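Local coordinates for protein B-agarase (Agarivorans gilvus, PDB 5Z6P) that probably hydrolyses beta-galactosidic linkages of agarose, as a beta-agarase of glycoside hydrolase family 50, at residues 260-273 and 752-764. Sequence-based numbering, arbitrary orientation.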
loop_
_atom_site.group_PDB
_atom_site.type_symbol
_atom_site.label_atom_id
_atom_site.label_comp_id
_atom_site.label_asym_id
_atom_site.label_seq_id
_atom_site.Cartn_x
_atom_site.Cartn_y
_atom_site.Cartn_z
ATOM N N MET A 260 -5.185 -27.706 -4.840
ATOM C CA MET A 260 -4.209 -27.852 -5.900
ATOM C C MET A 260 -3.192 -28.871 -5.425
ATOM O O MET A 260 -2.761 -28.818 -4.284
ATOM C CB MET A 260 -3.537 -26.521 -6.233
ATOM C CG MET A 260 -2.363 -26.642 -7.185
ATOM S SD MET A 260 -1.626 -25.067 -7.627
ATOM C CE MET A 260 -2.933 -24.267 -8.544
ATOM N N LEU A 261 -2.832 -29.812 -6.294
ATOM C CA LEU A 261 -1.936 -30.906 -5.925
ATOM C C LEU A 261 -0.474 -30.474 -5.951
ATOM O O LEU A 261 -0.154 -29.352 -6.333
ATOM C CB LEU A 261 -2.141 -32.101 -6.863
ATOM C CG LEU A 261 -3.564 -32.650 -6.940
ATOM C CD1 LEU A 261 -3.726 -33.638 -8.079
ATOM C CD2 LEU A 261 -3.973 -33.277 -5.607
ATOM N N GLY A 262 0.413 -31.372 -5.549
ATOM C CA GLY A 262 1.832 -31.109 -5.633
ATOM C C GLY A 262 2.475 -30.592 -4.356
ATOM O O GLY A 262 3.673 -30.310 -4.341
ATOM N N ARG A 263 1.696 -30.459 -3.286
ATOM C CA ARG A 263 2.235 -29.919 -2.038
ATOM C C ARG A 263 2.462 -30.972 -0.974
ATOM O O ARG A 263 1.714 -31.930 -0.871
ATOM C CB ARG A 263 1.308 -28.843 -1.460
ATOM C CG ARG A 263 1.471 -27.477 -2.081
ATOM C CD ARG A 263 0.423 -27.228 -3.149
ATOM N NE ARG A 263 0.495 -25.849 -3.602
ATOM C CZ ARG A 263 1.139 -25.441 -4.685
ATOM N NH1 ARG A 263 1.760 -26.318 -5.463
ATOM N NH2 ARG A 263 1.156 -24.154 -4.993
ATOM N N SER A 264 3.499 -30.776 -0.167
ATOM C CA SER A 264 3.654 -31.553 1.055
ATOM C C SER A 264 2.613 -31.103 2.078
ATOM O O SER A 264 1.855 -30.173 1.822
ATOM C CB SER A 264 5.058 -31.399 1.621
ATOM O OG SER A 264 5.386 -30.036 1.767
ATOM N N LYS A 265 2.574 -31.766 3.227
ATOM C CA LYS A 265 1.653 -31.394 4.294
ATOM C C LYS A 265 1.655 -29.888 4.611
ATOM O O LYS A 265 0.610 -29.259 4.688
ATOM C CB LYS A 265 1.986 -32.185 5.551
ATOM C CG LYS A 265 1.270 -31.727 6.788
ATOM C CD LYS A 265 1.875 -32.397 7.986
ATOM C CE LYS A 265 1.043 -32.193 9.223
ATOM N NZ LYS A 265 1.670 -32.897 10.374
ATOM N N PHE A 266 2.837 -29.318 4.758
ATOM C CA PHE A 266 2.965 -27.930 5.165
ATOM C C PHE A 266 3.070 -26.987 3.982
ATOM O O PHE A 266 3.524 -25.868 4.135
ATOM C CB PHE A 266 4.187 -27.757 6.076
ATOM C CG PHE A 266 3.965 -28.228 7.477
ATOM C CD1 PHE A 266 3.295 -27.430 8.393
ATOM C CD2 PHE A 266 4.448 -29.455 7.894
ATOM C CE1 PHE A 266 3.102 -27.861 9.688
ATOM C CE2 PHE A 266 4.261 -29.892 9.189
ATOM C CZ PHE A 266 3.583 -29.095 10.090
ATOM N N GLY A 267 2.678 -27.455 2.795
ATOM C CA GLY A 267 2.518 -26.584 1.647
ATOM C C GLY A 267 3.785 -26.333 0.870
ATOM O O GLY A 267 3.822 -25.486 -0.009
ATOM N N GLY A 268 4.836 -27.066 1.202
ATOM C CA GLY A 268 6.042 -27.041 0.402
ATOM C C GLY A 268 5.948 -27.881 -0.863
ATOM O O GLY A 268 4.930 -28.505 -1.125
ATOM N N TYR A 269 7.032 -27.894 -1.628
ATOM C CA TYR A 269 7.086 -28.520 -2.944
ATOM C C TYR A 269 7.424 -30.015 -2.818
ATOM O O TYR A 269 8.568 -30.385 -2.647
ATOM C CB TYR A 269 8.120 -27.785 -3.797
ATOM C CG TYR A 269 8.294 -28.247 -5.230
ATOM C CD1 TYR A 269 7.275 -28.872 -5.927
ATOM C CD2 TYR A 269 9.493 -28.022 -5.892
ATOM C CE1 TYR A 269 7.459 -29.266 -7.265
ATOM C CE2 TYR A 269 9.687 -28.411 -7.204
ATOM C CZ TYR A 269 8.675 -29.029 -7.888
ATOM O OH TYR A 269 8.899 -29.406 -9.195
ATOM N N LEU A 270 6.401 -30.859 -2.895
ATOM C CA LEU A 270 6.531 -32.272 -2.594
ATOM C C LEU A 270 7.650 -32.965 -3.375
ATOM O O LEU A 270 8.393 -33.765 -2.820
ATOM C CB LEU A 270 5.201 -32.972 -2.864
ATOM C CG LEU A 270 5.174 -34.485 -2.688
ATOM C CD1 LEU A 270 5.381 -34.878 -1.243
ATOM C CD2 LEU A 270 3.859 -35.045 -3.220
ATOM N N ASP A 271 7.785 -32.627 -4.650
ATOM C CA ASP A 271 8.790 -33.259 -5.489
ATOM C C ASP A 271 10.039 -32.401 -5.661
ATOM O O ASP A 271 10.766 -32.552 -6.637
ATOM C CB ASP A 271 8.206 -33.587 -6.869
ATOM C CG ASP A 271 7.054 -34.583 -6.805
ATOM O OD1 ASP A 271 7.079 -35.486 -5.944
ATOM O OD2 ASP A 271 6.127 -34.467 -7.634
ATOM N N GLY A 272 10.282 -31.498 -4.718
ATOM C CA GLY A 272 11.433 -30.617 -4.796
ATOM C C GLY A 272 12.632 -31.184 -4.057
ATOM O O GLY A 272 12.505 -32.165 -3.317
ATOM N N PRO A 273 13.803 -30.559 -4.239
ATOM C CA PRO A 273 15.014 -31.082 -3.609
ATOM C C PRO A 273 14.902 -31.062 -2.092
ATOM O O PRO A 273 14.989 -30.006 -1.471
ATOM C CB PRO A 273 16.115 -30.136 -4.108
ATOM C CG PRO A 273 15.404 -28.917 -4.587
ATOM C CD PRO A 273 14.074 -29.389 -5.088
ATOM N N LYS A 752 -4.003 -19.349 -9.672
ATOM C CA LYS A 752 -3.774 -20.757 -10.008
ATOM C C LYS A 752 -2.613 -20.957 -11.006
ATOM O O LYS A 752 -1.804 -21.860 -10.835
ATOM C CB LYS A 752 -5.059 -21.397 -10.557
ATOM C CG LYS A 752 -6.100 -21.650 -9.478
ATOM C CD LYS A 752 -7.285 -22.414 -10.004
ATOM C CE LYS A 752 -8.340 -22.566 -8.931
ATOM N NZ LYS A 752 -9.390 -23.539 -9.325
ATOM N N ARG A 753 -2.523 -20.117 -12.029
ATOM C CA ARG A 753 -1.395 -20.183 -12.954
ATOM C C ARG A 753 -0.069 -19.950 -12.220
ATOM O O ARG A 753 0.858 -20.726 -12.372
ATOM C CB ARG A 753 -1.560 -19.178 -14.099
ATOM C CG ARG A 753 -2.765 -19.477 -15.021
ATOM C CD ARG A 753 -2.684 -18.692 -16.313
ATOM N NE ARG A 753 -2.570 -17.264 -16.056
ATOM C CZ ARG A 753 -3.598 -16.451 -15.839
ATOM N NH1 ARG A 753 -4.841 -16.920 -15.878
ATOM N NH2 ARG A 753 -3.378 -15.171 -15.592
ATOM N N VAL A 754 0.009 -18.898 -11.408
ATOM C CA VAL A 754 1.213 -18.662 -10.627
ATOM C C VAL A 754 1.562 -19.840 -9.707
ATOM O O VAL A 754 2.682 -20.357 -9.730
ATOM C CB VAL A 754 1.090 -17.399 -9.767
ATOM C CG1 VAL A 754 2.270 -17.324 -8.768
ATOM C CG2 VAL A 754 0.992 -16.137 -10.656
ATOM N N ASN A 755 0.583 -20.271 -8.926
ATOM C CA ASN A 755 0.810 -21.240 -7.873
ATOM C C ASN A 755 1.131 -22.646 -8.384
ATOM O O ASN A 755 1.811 -23.405 -7.704
ATOM C CB ASN A 755 -0.404 -21.283 -6.946
ATOM C CG ASN A 755 -0.493 -20.051 -6.036
ATOM O OD1 ASN A 755 0.516 -19.441 -5.700
ATOM N ND2 ASN A 755 -1.701 -19.701 -5.630
ATOM N N GLN A 756 0.650 -22.978 -9.580
ATOM C CA GLN A 756 0.917 -24.290 -10.157
ATOM C C GLN A 756 2.257 -24.304 -10.882
ATOM O O GLN A 756 2.874 -25.352 -11.026
ATOM C CB GLN A 756 -0.204 -24.718 -11.116
ATOM C CG GLN A 756 -0.126 -24.080 -12.494
ATOM C CD GLN A 756 -1.056 -24.723 -13.516
ATOM O OE1 GLN A 756 -1.437 -25.882 -13.371
ATOM N NE2 GLN A 756 -1.416 -23.970 -14.558
ATOM N N SER A 757 2.723 -23.143 -11.324
ATOM C CA SER A 757 3.990 -23.075 -12.037
ATOM C C SER A 757 5.211 -22.705 -11.171
ATOM O O SER A 757 6.321 -23.100 -11.487
ATOM C CB SER A 757 3.864 -22.092 -13.199
ATOM O OG SER A 757 4.104 -20.764 -12.787
ATOM N N MET A 758 5.010 -21.942 -10.098
ATOM C CA MET A 758 6.129 -21.349 -9.354
ATOM C C MET A 758 7.175 -22.344 -8.844
ATOM O O MET A 758 8.367 -22.092 -8.954
ATOM C CB MET A 758 5.619 -20.527 -8.153
ATOM C CG MET A 758 4.841 -21.329 -7.118
ATOM S SD MET A 758 4.073 -20.297 -5.852
ATOM C CE MET A 758 3.444 -21.549 -4.756
ATOM N N TYR A 759 6.732 -23.458 -8.278
ATOM C CA TYR A 759 7.658 -24.406 -7.700
ATOM C C TYR A 759 8.568 -25.047 -8.756
ATOM O O TYR A 759 9.784 -25.047 -8.582
ATOM C CB TYR A 759 6.898 -25.474 -6.902
ATOM C CG TYR A 759 6.646 -25.110 -5.453
ATOM C CD1 TYR A 759 7.608 -24.449 -4.704
ATOM C CD2 TYR A 759 5.442 -25.432 -4.837
ATOM C CE1 TYR A 759 7.372 -24.126 -3.357
ATOM C CE2 TYR A 759 5.206 -25.117 -3.509
ATOM C CZ TYR A 759 6.173 -24.468 -2.773
ATOM O OH TYR A 759 5.920 -24.143 -1.458
ATOM N N PRO A 760 7.996 -25.592 -9.848
ATOM C CA PRO A 760 8.936 -26.109 -10.845
ATOM C C PRO A 760 9.794 -25.022 -11.485
ATOM O O PRO A 760 10.945 -25.295 -11.801
ATOM C CB PRO A 760 8.027 -26.787 -11.886
ATOM C CG PRO A 760 6.639 -26.395 -11.554
ATOM C CD PRO A 760 6.624 -26.065 -10.101
ATOM N N LYS A 761 9.276 -23.810 -11.648
ATOM C CA LYS A 761 10.101 -22.742 -12.212
ATOM C C LYS A 761 11.227 -22.348 -11.261
ATOM O O LYS A 761 12.372 -22.173 -11.679
ATOM C CB LYS A 761 9.275 -21.511 -12.542
ATOM C CG LYS A 761 10.057 -20.495 -13.342
ATOM C CD LYS A 761 9.537 -19.084 -13.162
ATOM C CE LYS A 761 8.032 -19.015 -13.302
ATOM N NZ LYS A 761 7.546 -19.389 -14.649
ATOM N N ARG A 762 10.910 -22.212 -9.996
ATOM C CA ARG A 762 11.858 -21.790 -9.019
ATOM C C ARG A 762 13.000 -22.732 -8.841
ATOM O O ARG A 762 14.123 -22.339 -8.914
ATOM C CB ARG A 762 11.200 -21.620 -7.660
ATOM C CG ARG A 762 12.134 -21.123 -6.594
ATOM C CD ARG A 762 12.095 -19.632 -6.502
ATOM N NE ARG A 762 13.088 -19.116 -5.611
ATOM C CZ ARG A 762 13.351 -17.842 -5.440
ATOM N NH1 ARG A 762 12.657 -16.966 -6.074
ATOM N NH2 ARG A 762 14.306 -17.486 -4.619
ATOM N N PHE A 763 12.648 -23.982 -8.610
ATOM C CA PHE A 763 13.576 -25.023 -8.307
ATOM C C PHE A 763 14.081 -25.838 -9.468
ATOM O O PHE A 763 14.121 -27.040 -9.405
ATOM C CB PHE A 763 13.026 -25.881 -7.220
ATOM C CG PHE A 763 12.812 -25.139 -5.949
ATOM C CD1 PHE A 763 13.874 -24.736 -5.185
ATOM C CD2 PHE A 763 11.563 -24.822 -5.551
ATOM C CE1 PHE A 763 13.676 -24.056 -4.037
ATOM C CE2 PHE A 763 11.358 -24.131 -4.414
ATOM C CZ PHE A 763 12.409 -23.761 -3.642
ATOM N N ARG A 764 14.530 -25.087 -10.466
ATOM C CA ARG A 764 15.083 -25.443 -11.750
ATOM C C ARG A 764 14.079 -25.885 -12.737
ATOM O O ARG A 764 13.846 -25.148 -13.656
ATOM C CB ARG A 764 16.279 -26.359 -11.668
ATOM C CG ARG A 764 17.262 -25.881 -10.642
ATOM C CD ARG A 764 18.554 -25.449 -11.280
ATOM N NE ARG A 764 19.616 -25.280 -10.314
ATOM C CZ ARG A 764 20.890 -25.467 -10.603
ATOM N NH1 ARG A 764 21.235 -25.850 -11.815
ATOM N NH2 ARG A 764 21.811 -25.293 -9.685
#
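Tyr269 and Tyr759 join the irregular loop 260-273, between helix 241-255 and strand 282-286, to the kinked C-terminal helix 745-762, which packs beside strand 299-305 of the catalytic domain, probably a (beta/alpha)8 barrel as in other GH50 agarases. They illustrate how a segment without regular secondary structure can be fastened to a helix by reciprocal CH-pi contacts between offset, near-parallel tyrosine rings. Their planes are 3° apart, yet the rings barely overlap, and one face of each instead receives the other residue's CB methylene. Tyr269 CB stands 3.5 Å from the centroid of the Tyr759 ring, and Tyr759 CB lies 3.6 Å from that of Tyr269. With CG anti to the backbone N (chi1 -178°), the Tyr269 side chain runs across the helix and antiparallel to that of Tyr759, its OH reaching Pro760 CA and its CD2 meeting Phe763 CD2.

Apolar contact continues at the other end, where the Met260 thioether, bent at its last torsion (chi3 -66°), brings CE within 3.8 Å of Gln756 CB.

Two hydrogen bonds supply the polar part. Arg263 NH2 donates to Asn755 O at 2.9 Å, rising above the carbonyl plane, and also bonds Gly429 O. Met260 SD and Tyr759 CE2 lie over opposite faces of the guanidinium, each offset toward its rim. The buried Tyr759 hydroxyl also accepts from Phe301 N, while its proton goes to an in-plane lone pair of Gly267 O, 2.9 Å from Tyr759 OH.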